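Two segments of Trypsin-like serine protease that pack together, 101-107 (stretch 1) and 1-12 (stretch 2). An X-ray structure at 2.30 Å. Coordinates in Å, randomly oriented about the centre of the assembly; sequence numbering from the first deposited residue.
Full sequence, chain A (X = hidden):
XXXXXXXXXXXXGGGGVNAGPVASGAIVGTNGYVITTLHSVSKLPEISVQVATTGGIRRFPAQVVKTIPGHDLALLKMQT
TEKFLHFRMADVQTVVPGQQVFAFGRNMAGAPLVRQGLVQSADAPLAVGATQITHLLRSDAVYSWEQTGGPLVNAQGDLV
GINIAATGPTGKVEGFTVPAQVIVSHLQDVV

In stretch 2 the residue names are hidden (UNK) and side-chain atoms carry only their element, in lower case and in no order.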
# COMPACT_ATOMS: atom_id res chain seq x y z
N VAL A 101 1.86 -15.06 2.82
CA VAL A 101 1.55 -13.82 2.11
C VAL A 101 2.84 -13.14 1.66
O VAL A 101 3.93 -13.53 2.06
CB VAL A 101 0.71 -12.86 2.97
CG1 VAL A 101 -0.70 -13.43 3.14
CG2 VAL A 101 1.36 -12.67 4.34
N PHE A 102 2.70 -12.13 0.82
CA PHE A 102 3.85 -11.46 0.23
C PHE A 102 3.62 -9.97 0.30
O PHE A 102 2.57 -9.47 -0.12
CB PHE A 102 4.08 -11.91 -1.22
CG PHE A 102 4.20 -13.40 -1.37
CD1 PHE A 102 3.06 -14.20 -1.36
CD2 PHE A 102 5.44 -14.00 -1.51
CE1 PHE A 102 3.16 -15.59 -1.47
CE2 PHE A 102 5.55 -15.38 -1.65
CZ PHE A 102 4.41 -16.18 -1.62
N ALA A 103 4.58 -9.25 0.87
CA ALA A 103 4.45 -7.81 1.04
C ALA A 103 5.38 -7.12 0.06
O ALA A 103 6.59 -7.34 0.07
CB ALA A 103 4.76 -7.42 2.47
N PHE A 104 4.80 -6.30 -0.81
CA PHE A 104 5.57 -5.62 -1.86
C PHE A 104 5.69 -4.13 -1.55
O PHE A 104 4.78 -3.54 -0.97
CB PHE A 104 4.89 -5.79 -3.24
CG PHE A 104 5.04 -7.16 -3.85
CD1 PHE A 104 4.22 -8.21 -3.45
CD2 PHE A 104 5.96 -7.38 -4.86
CE1 PHE A 104 4.34 -9.47 -4.04
CE2 PHE A 104 6.08 -8.64 -5.46
CZ PHE A 104 5.27 -9.69 -5.04
N GLY A 105 6.80 -3.52 -1.97
CA GLY A 105 6.97 -2.08 -1.84
C GLY A 105 7.99 -1.56 -2.85
O GLY A 105 8.47 -2.32 -3.69
N ARG A 106 8.29 -0.27 -2.78
CA ARG A 106 9.37 0.30 -3.58
C ARG A 106 10.20 1.18 -2.67
O ARG A 106 9.67 1.94 -1.86
CB ARG A 106 8.84 1.11 -4.79
CG ARG A 106 7.91 0.30 -5.72
CD ARG A 106 7.97 0.76 -7.17
NE ARG A 106 8.99 0.05 -7.94
CZ ARG A 106 8.77 -1.03 -8.69
NH1 ARG A 106 7.56 -1.55 -8.79
NH2 ARG A 106 9.78 -1.59 -9.34
N ASN A 107 11.51 1.07 -2.81
CA ASN A 107 12.39 1.83 -1.94
C ASN A 107 12.59 3.26 -2.47
O ASN A 107 11.98 3.68 -3.46
CB ASN A 107 13.72 1.09 -1.76
CG ASN A 107 14.54 1.01 -3.03
OD1 ASN A 107 14.30 1.70 -4.02
ND2 ASN A 107 15.55 0.14 -3.01
N UNK A 1 4.77 -14.71 -9.87
CA UNK A 1 4.20 -13.79 -8.88
C UNK A 1 5.08 -12.55 -8.78
O UNK A 1 4.58 -11.42 -8.78
c UNK A 1 4.08 -14.46 -7.50
c UNK A 1 4.11 -14.20 -4.99
c UNK A 1 3.66 -13.59 -6.30
c UNK A 1 2.17 -13.37 -6.28
N UNK A 2 6.38 -12.77 -8.70
CA UNK A 2 7.36 -11.71 -8.55
C UNK A 2 7.62 -11.01 -9.89
O UNK A 2 8.51 -10.17 -10.01
c UNK A 2 8.61 -13.11 -5.57
c UNK A 2 8.68 -12.26 -7.97
o UNK A 2 8.10 -16.44 -4.14
c UNK A 2 8.24 -15.42 -5.06
c UNK A 2 8.29 -14.70 -7.34
c UNK A 2 8.47 -14.13 -4.63
c UNK A 2 8.15 -15.71 -6.40
c UNK A 2 8.52 -13.38 -6.94
N UNK A 3 6.82 -11.37 -10.91
CA UNK A 3 6.92 -10.80 -12.25
C UNK A 3 5.68 -9.96 -12.60
O UNK A 3 5.76 -8.99 -13.36
c UNK A 3 8.54 -12.32 -13.53
n UNK A 3 9.60 -11.45 -13.42
c UNK A 3 10.73 -12.08 -13.69
c UNK A 3 9.07 -13.51 -13.89
n UNK A 3 10.44 -13.34 -13.98
c UNK A 3 7.11 -11.91 -13.30
N UNK A 4 4.53 -10.33 -12.03
CA UNK A 4 3.24 -9.76 -12.41
C UNK A 4 2.60 -8.79 -11.37
O UNK A 4 1.68 -8.04 -11.70
c UNK A 4 2.23 -10.89 -12.70
o UNK A 4 1.00 -10.34 -13.17
c UNK A 4 1.98 -11.71 -11.43
N UNK A 5 3.09 -8.82 -10.13
CA UNK A 5 2.61 -7.90 -9.08
C UNK A 5 3.35 -6.55 -9.07
O UNK A 5 2.71 -5.50 -8.93
c UNK A 5 2.53 -7.55 -6.54
c UNK A 5 1.72 -9.69 -7.55
c UNK A 5 2.71 -8.57 -7.67
N UNK A 6 4.69 -6.57 -9.23
CA UNK A 6 5.39 -5.28 -9.10
C UNK A 6 4.90 -4.11 -9.99
O UNK A 6 5.04 -2.97 -9.55
c UNK A 6 5.65 -7.69 -9.44
c UNK A 6 6.97 -7.09 -9.05
c UNK A 6 6.84 -5.64 -9.46
N UNK A 7 4.35 -4.38 -11.20
CA UNK A 7 3.94 -3.18 -11.95
C UNK A 7 2.88 -2.35 -11.24
O UNK A 7 2.84 -1.13 -11.42
c UNK A 7 4.31 -5.60 -12.04
c UNK A 7 4.17 -5.04 -13.45
c UNK A 7 3.39 -3.75 -13.26
N UNK A 8 2.06 -2.99 -10.41
CA UNK A 8 1.00 -2.28 -9.67
C UNK A 8 1.47 -1.80 -8.28
O UNK A 8 0.67 -1.33 -7.48
c UNK A 8 -0.24 -3.19 -9.53
N UNK A 9 2.77 -1.94 -8.01
CA UNK A 9 3.37 -1.49 -6.75
C UNK A 9 4.12 -0.20 -7.02
O UNK A 9 5.04 -0.18 -7.85
c UNK A 9 4.32 -2.55 -6.15
c UNK A 9 4.89 -2.08 -4.80
c UNK A 9 3.61 -3.88 -6.02
N UNK A 10 3.70 0.89 -6.37
CA UNK A 10 4.27 2.20 -6.67
C UNK A 10 4.95 2.80 -5.45
O UNK A 10 4.73 2.35 -4.32
c UNK A 10 2.10 3.42 -6.13
c UNK A 10 2.61 2.75 -8.52
c UNK A 10 3.20 3.20 -7.18
N UNK A 11 5.77 3.82 -5.69
CA UNK A 11 6.29 4.62 -4.60
C UNK A 11 5.44 5.88 -4.46
O UNK A 11 4.93 6.39 -5.46
N UNK A 12 5.28 6.38 -3.24
CA UNK A 12 4.55 7.61 -3.00
C UNK A 12 5.44 8.60 -2.24
O UNK A 12 6.15 8.21 -1.32
c UNK A 12 3.25 7.33 -2.21
c UNK A 12 2.34 6.36 -2.99
c UNK A 12 2.53 8.62 -1.92

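Position 1 carries four side-chain carbons, forked at the second. One tip of the fork lies over the ring of Phe 102, almost on the ring normal. The residue is Leu 1; its CD2 is 3.7 Å from CG of Phe 102 and sits 3.5 Å from the centroid of the Phe 102 ring, a CH-pi contact for which a slender branched aliphatic chain is well suited.

Position 2 has one carbon leading to a six-membered carbon ring that bears a single oxygen. Its CB points sideways, but the far end swings nearer, bringing the oxygen-bearing end close to the ring of Phe 102. This is Tyr 2, with OH of Tyr 2 3.7 Å from CE2 of Phe 102. The ring is poorly ordered, and its exposed position suits a side chain that is both aromatic and polar.

At position 3, one carbon precedes a five-membered ring of three carbons and two nitrogens. It points away from the strand, making no contact with stretch 1, and touches a crystal neighbour: His 3. Position 4 has one carbon carrying an oxygen and a carbon; it too is exposed and makes no contact with stretch 1, as polar side chains readily tolerate. It is Thr 4.

Position 5 shows three carbons, forked at the first. One branch tip stands over the face of the Phe 104 ring, nearly on its normal. This is Val 5, whose CG1 is 3.5 Å from the centroid of the Phe 104 ring and approaches CD1 of Phe 104 to 3.6 Å; the compact apolar fork fits the buried site. The backbone N of Val 5 donates to O of Leu 1 (3.3 Å), helping to fold the leading segment into a turn.

Position 6 has three carbons closing a ring onto the backbone nitrogen, and a ring carbon comes near Phe 104. It is Pro 6, its CG 4.0 Å from CE2 of Phe 104; the ring holds phi near -54°, which suits the 3-10 segment. Position 7 repeats the closed ring of three carbons, facing away from stretch 1: Pro 7. Position 8 has a single carbon, buried and also turned away, so it is Ala 8. These three form a short 3-10 segment.

Position 9 again has three carbons forked at the first, both tips near stretch 1. It is Val 9: CG2 of Val 9 meets CB of Phe 104 at 3.6 Å, and CG1 of Val 9 meets CA of Gly 105 at 3.6 Å. Position 10 has the same three carbons but points away; it is Val 10, buried in the other direction.

Position 11 has no side-chain atoms and is Gly 11. An ideal CB on Gly 11 would point toward stretch 1, 4.0 Å from CB of Arg 106, and the bare backbone leaves that space free. Position 12, three carbons forked at the first, is buried but out of reach: Val 12.

The contact is thus mainly apolar: Phe 102 and Phe 104 each receive an aliphatic tip over one face. Arg 106 adds a polar anchor, its NH1 donating a hydrogen bond to the backbone O of Val 9 (3.0 Å, 163°), while its aliphatic part packs along the strand.

Stretch 2, residues 1-12: LYHTVPPAVVGV
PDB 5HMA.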